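Local structure of putative xanthine dehydrogenase YAGS fad-binding subunit (Escherichia coli, 5G5G) at residues E640-D645 / A657-P662; G76-I81 / L114-T119. The protein probably oxidises aldehydes at a molybdenum centre held by pterin cytosine dinucleotide, as the large subunit of a three-chain periplasmic oxidase. All blocks are in the same frame, centred on the assembly; numbering follows the deposited sequence.

In the fold
Contact 2 comes first along the chain: residues 76-81 and 114-119 pair within the a/b hammerhead domain and close before contact 1 opens at residues 640-645 and 657-662, in the second molybdopterin-binding region. The two centres lie about 32 Å apart and the nearest atoms about 22 Å, so they do not touch. They share no sheet. Contact 2 forms one border of a mixed sheet between helices 120-127 and 250-262, whereas contact 1 lies in the connection from helix 619-638 to strand 669-674, where two other protein chains reach it. Contact 2 is therefore packing within this chain; contact 1 joins loop to loop where other chains meet it.

Contact 1 of 2, residues E640-D645 / A657-P662; sequences EELAVD and AGYEVP
In the connection between helix 619-638 and strand 669-674 of the molybdopterin-binding part of the chain, Glu640 and Tyr659 clasp two irregular segments running in nearly opposite directions. The phenol OH of Tyr659 donates to Glu640 OE1 across 2.6 Å, on the anti side of the carboxylate and 17° out of its plane; ring and carboxylate planes stand 62° apart. Glu640 reaches this point as an extended chain beyond CG, passing its CB 3.4 Å from Tyr659 OH. Tyrosine suits the place because a long, flat side chain with a polar end can both pack and bond. CG of Tyr659 stands anti to the backbone N (chi1 -178°), bringing the ring edge up to 640-642, with Leu642 N in its plane. There its CD2 lies 3.7 Å from Leu642 CD2, while Glu641 O approaches the same CD2 obliquely. A phenylalanine at Tyr659 would keep the apolar packing but would probably leave Glu640 OE1 without its phenol donor and the backbone N of Ser186 without its acceptor. Water 1 joins the backbones by accepting from Glu641 N at 3.2 Å and Glu660 N at 2.9 Å, and Asn653 ND2 donates to both Glu641 O and Gly658 O. Glu660 O, by contrast, is buried without a polar partner, with Glu640 CG 3.2 Å from it. Outside the two segments, Glu640 OE2 pairs with a basic side chain of a neighbouring subunit. With a phenol on one oxygen and a positive charge on the other, Glu640 is probably held ionised, coupling the loop fold to the subunit interface.

Contact 2 of 2, residues G76-I81 / L114-T119; sequences GVLAVI and LVVAET
Ile81 and Leu114 form the close-knit end of an antiparallel strand pair in the a/b hammerhead domain, where strand 77-82 is the border strand of its sheet within this chain. Two backbone bonds join them: Ile81 N to Leu114 O at 2.8 Å and Leu114 N to Ile81 O at 2.9 Å. Next along, Val116 N meets Ala79 O almost straight (176°). Ile81, Leu114 and Val116 project from one face, Leu114 and Val116 packing on Ala258 of helix 250-262; Val77, Val80, Val115 and Ala117 occupy the other, where Val77 and Val115 pack on Ala126 of helix 120-127 and Val80 on Thr68. Branched valines fit such strands: Val115 sets CG1 3.9 Å from Val77 CG2, while its other branch, CG2, lies alongside Val80 CG2. Ala117 is small enough for its CB to sit 3.3 Å from Gly76 O.

Toward residues 76-79 and Glu118 the packing gives way to a partly exposed border. A classic beta bulge sets both Leu78 and Ala79 against Val116, whose O accepts a short bond from Leu78 N (2.8 Å) and a weak one from Ala79 N (3.4 Å). Gly76, with a positive phi that favours glycine, passes close to Glu118; a side chain would point at that residue's CB. Its carbonyl accepts from Glu118 N. Bent at chi2 (-76°), Glu118 brings OE2 beside Leu78 CD2, while OE1 pairs with Arg264. Backbone bonds run the length of the pair and both faces meet helices; what changes is that buried Ile81, Leu114 and Val115 give way to a partly exposed bulge, beyond which charge ties Glu118 to Arg264.

Contact 1 of 2, residues E640-D645 / A657-P662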
loop_
_atom_site.group_PDB
_atom_site.type_symbol
_atom_site.label_atom_id
_atom_site.label_comp_id
_atom_site.label_asym_id
_atom_site.label_seq_id
_atom_site.Cartn_x
_atom_site.Cartn_y
_atom_site.Cartn_z
ATOM N N GLU C 640 2.102 -5.202 8.570
ATOM C CA GLU C 640 3.215 -4.707 7.750
ATOM C C GLU C 640 4.582 -5.073 8.296
ATOM O O GLU C 640 4.910 -4.837 9.479
ATOM C CB GLU C 640 3.132 -3.195 7.656
ATOM C CG GLU C 640 2.067 -2.712 6.755
ATOM C CD GLU C 640 1.982 -1.206 6.571
ATOM O OE1 GLU C 640 3.034 -0.527 6.356
ATOM O OE2 GLU C 640 0.843 -0.679 6.561
ATOM N N GLU C 641 5.378 -5.740 7.479
ATOM C CA GLU C 641 6.770 -5.987 7.815
ATOM C C GLU C 641 7.542 -6.332 6.538
ATOM O O GLU C 641 7.143 -7.230 5.812
ATOM C CB GLU C 641 6.889 -7.143 8.812
ATOM C CG GLU C 641 8.290 -7.718 8.924
ATOM C CD GLU C 641 8.488 -8.641 10.123
ATOM O OE1 GLU C 641 7.487 -9.071 10.761
ATOM O OE2 GLU C 641 9.676 -8.945 10.417
ATOM N N LEU C 642 8.669 -5.654 6.319
ATOM C CA LEU C 642 9.623 -6.126 5.302
ATOM C C LEU C 642 10.463 -7.215 5.984
ATOM O O LEU C 642 11.278 -6.916 6.848
ATOM C CB LEU C 642 10.532 -5.008 4.814
ATOM C CG LEU C 642 9.876 -3.928 3.934
ATOM C CD1 LEU C 642 10.755 -2.684 3.790
ATOM C CD2 LEU C 642 9.533 -4.467 2.565
ATOM N N ALA C 643 10.288 -8.449 5.541
ATOM C CA ALA C 643 11.041 -9.581 6.026
ATOM C C ALA C 643 12.480 -9.510 5.545
ATOM O O ALA C 643 12.736 -9.650 4.353
ATOM C CB ALA C 643 10.398 -10.850 5.553
ATOM N N VAL C 644 13.416 -9.384 6.485
ATOM C CA VAL C 644 14.817 -9.370 6.151
ATOM C C VAL C 644 15.389 -10.778 6.054
ATOM O O VAL C 644 15.245 -11.591 6.998
ATOM C CB VAL C 644 15.625 -8.603 7.213
ATOM C CG1 VAL C 644 17.128 -8.717 6.959
ATOM C CG2 VAL C 644 15.188 -7.146 7.234
ATOM N N ASP C 645 16.029 -11.086 4.925
ATOM C CA ASP C 645 16.845 -12.312 4.840
ATOM C C ASP C 645 18.258 -11.859 5.272
ATOM O O ASP C 645 18.886 -11.135 4.531
ATOM C CB ASP C 645 16.843 -12.911 3.433
ATOM C CG ASP C 645 17.492 -14.303 3.406
ATOM O OD1 ASP C 645 18.648 -14.409 3.936
ATOM O OD2 ASP C 645 16.809 -15.271 2.945
ATOM N N ALA C 657 1.712 -7.857 -2.892
ATOM C CA ALA C 657 1.044 -9.027 -2.271
ATOM C C ALA C 657 1.832 -9.494 -1.041
ATOM O O ALA C 657 1.237 -9.702 0.033
ATOM C CB ALA C 657 0.905 -10.171 -3.255
ATOM N N GLY C 658 3.159 -9.596 -1.161
ATOM C CA GLY C 658 3.970 -10.049 -0.042
ATOM C C GLY C 658 4.017 -9.099 1.174
ATOM O O GLY C 658 4.089 -9.553 2.341
ATOM N N TYR C 659 4.096 -7.801 0.900
ATOM C CA TYR C 659 4.083 -6.769 1.957
ATOM C C TYR C 659 2.658 -6.327 2.074
ATOM O O TYR C 659 2.128 -5.693 1.143
ATOM C CB TYR C 659 4.992 -5.621 1.586
ATOM C CG TYR C 659 5.049 -4.529 2.685
ATOM C CD1 TYR C 659 4.099 -3.483 2.733
ATOM C CD2 TYR C 659 6.030 -4.569 3.661
ATOM C CE1 TYR C 659 4.166 -2.489 3.707
ATOM C CE2 TYR C 659 6.126 -3.604 4.612
ATOM C CZ TYR C 659 5.191 -2.549 4.637
ATOM O OH TYR C 659 5.279 -1.575 5.616
ATOM N N GLU C 660 2.024 -6.629 3.209
ATOM C CA GLU C 660 0.589 -6.542 3.288
ATOM C C GLU C 660 0.161 -5.250 3.919
ATOM O O GLU C 660 0.510 -4.978 5.074
ATOM C CB GLU C 660 -0.023 -7.718 4.053
ATOM C CG GLU C 660 0.239 -9.054 3.416
ATOM C CD GLU C 660 -0.372 -10.215 4.200
ATOM O OE1 GLU C 660 -1.013 -9.985 5.257
ATOM O OE2 GLU C 660 -0.197 -11.367 3.771
ATOM N N VAL C 661 -0.631 -4.487 3.160
ATOM C CA VAL C 661 -1.280 -3.279 3.644
ATOM C C VAL C 661 -2.751 -3.521 3.812
ATOM O O VAL C 661 -3.291 -4.474 3.286
ATOM C CB VAL C 661 -1.044 -2.063 2.739
ATOM C CG1 VAL C 661 0.454 -1.853 2.598
ATOM C CG2 VAL C 661 -1.773 -2.192 1.388
ATOM N N PRO C 662 -3.448 -2.683 4.592
ATOM C CA PRO C 662 -4.844 -2.968 4.857
ATOM C C PRO C 662 -5.715 -2.868 3.602
ATOM O O PRO C 662 -5.423 -2.072 2.743
ATOM C CB PRO C 662 -5.238 -1.847 5.801
ATOM C CG PRO C 662 -3.972 -1.593 6.568
ATOM C CD PRO C 662 -2.952 -1.626 5.483
HETATM O O HOH W 1 3.669 -7.461 5.464
#

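Contact 2 of 2, residues G76-I81 / L114-T119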
loop_
_atom_site.group_PDB
_atom_site.type_symbol
_atom_site.label_atom_id
_atom_site.label_comp_id
_atom_site.label_asym_id
_atom_site.label_seq_id
_atom_site.Cartn_x
_atom_site.Cartn_y
_atom_site.Cartn_z
ATOM N N GLY C 76 14.071 -3.395 -31.112
ATOM C CA GLY C 76 13.546 -2.099 -30.718
ATOM C C GLY C 76 14.467 -1.269 -29.782
ATOM O O GLY C 76 14.076 -0.183 -29.321
ATOM N N VAL C 77 15.673 -1.783 -29.469
ATOM C CA VAL C 77 16.533 -1.128 -28.432
ATOM C C VAL C 77 17.277 0.042 -29.092
ATOM O O VAL C 77 17.807 -0.079 -30.182
ATOM C CB VAL C 77 17.506 -2.130 -27.773
ATOM C CG1 VAL C 77 18.544 -1.417 -26.911
ATOM C CG2 VAL C 77 16.712 -3.062 -26.873
ATOM N N LEU C 78 17.306 1.169 -28.377
ATOM C CA LEU C 78 17.985 2.380 -28.775
ATOM C C LEU C 78 19.335 2.531 -28.085
ATOM O O LEU C 78 20.297 2.922 -28.749
ATOM C CB LEU C 78 17.150 3.629 -28.415
ATOM C CG LEU C 78 15.772 3.821 -29.078
ATOM C CD1 LEU C 78 15.248 5.207 -28.728
ATOM C CD2 LEU C 78 15.943 3.710 -30.555
ATOM N N ALA C 79 19.424 2.237 -26.807
ATOM C CA ALA C 79 20.683 2.379 -26.057
ATOM C C ALA C 79 20.559 1.663 -24.711
ATOM O O ALA C 79 19.460 1.313 -24.263
ATOM C CB ALA C 79 20.957 3.855 -25.788
ATOM N N VAL C 80 21.715 1.473 -24.059
ATOM C CA VAL C 80 21.711 1.002 -22.678
ATOM C C VAL C 80 22.583 1.957 -21.862
ATOM O O VAL C 80 23.763 2.129 -22.188
ATOM C CB VAL C 80 22.290 -0.445 -22.553
ATOM C CG1 VAL C 80 22.194 -0.924 -21.107
ATOM C CG2 VAL C 80 21.542 -1.380 -23.510
ATOM N N ILE C 81 22.004 2.551 -20.832
ATOM C CA ILE C 81 22.693 3.486 -19.945
ATOM C C ILE C 81 23.334 2.727 -18.802
ATOM O O ILE C 81 22.663 1.894 -18.194
ATOM C CB ILE C 81 21.732 4.513 -19.356
ATOM C CG1 ILE C 81 20.858 5.104 -20.470
ATOM C CG2 ILE C 81 22.491 5.586 -18.564
ATOM C CD1 ILE C 81 21.558 5.599 -21.686
ATOM N N LEU C 114 19.981 0.981 -17.523
ATOM C CA LEU C 114 18.645 1.277 -18.063
ATOM C C LEU C 114 18.649 0.950 -19.537
ATOM O O LEU C 114 19.472 1.471 -20.270
ATOM C CB LEU C 114 18.264 2.753 -17.880
ATOM C CG LEU C 114 16.846 3.112 -18.377
ATOM C CD1 LEU C 114 15.852 2.927 -17.240
ATOM C CD2 LEU C 114 16.800 4.516 -18.949
ATOM N N VAL C 115 17.753 0.059 -19.970
ATOM C CA VAL C 115 17.632 -0.192 -21.408
ATOM C C VAL C 115 16.518 0.695 -21.953
ATOM O O VAL C 115 15.425 0.683 -21.376
ATOM C CB VAL C 115 17.271 -1.652 -21.696
ATOM C CG1 VAL C 115 17.120 -1.888 -23.183
ATOM C CG2 VAL C 115 18.318 -2.599 -21.135
ATOM N N VAL C 116 16.781 1.424 -23.042
ATOM C CA VAL C 116 15.841 2.328 -23.669
ATOM C C VAL C 116 15.425 1.668 -24.973
ATOM O O VAL C 116 16.293 1.254 -25.754
ATOM C CB VAL C 116 16.556 3.665 -24.010
ATOM C CG1 VAL C 116 15.595 4.636 -24.654
ATOM C CG2 VAL C 116 17.127 4.245 -22.742
ATOM N N ALA C 117 14.121 1.514 -25.180
ATOM C CA ALA C 117 13.603 0.902 -26.400
ATOM C C ALA C 117 12.327 1.607 -26.908
ATOM O O ALA C 117 11.766 2.451 -26.249
ATOM C CB ALA C 117 13.327 -0.560 -26.142
ATOM N N GLU C 118 11.889 1.196 -28.085
ATOM C CA GLU C 118 10.781 1.824 -28.793
ATOM C C GLU C 118 9.440 1.568 -28.099
ATOM O O GLU C 118 8.544 2.412 -28.165
ATOM C CB GLU C 118 10.739 1.288 -30.213
ATOM C CG GLU C 118 11.881 1.811 -31.056
ATOM C CD GLU C 118 11.694 3.247 -31.505
ATOM O OE1 GLU C 118 10.626 3.864 -31.229
ATOM O OE2 GLU C 118 12.617 3.773 -32.139
ATOM N N THR C 119 9.341 0.429 -27.422
ATOM C CA THR C 119 8.137 0.058 -26.705
ATOM C C THR C 119 8.470 -0.462 -25.324
ATOM O O THR C 119 9.580 -0.974 -25.081
ATOM C CB THR C 119 7.290 -0.996 -27.454
ATOM O OG1 THR C 119 8.024 -2.215 -27.522
ATOM C CG2 THR C 119 6.939 -0.529 -28.825
#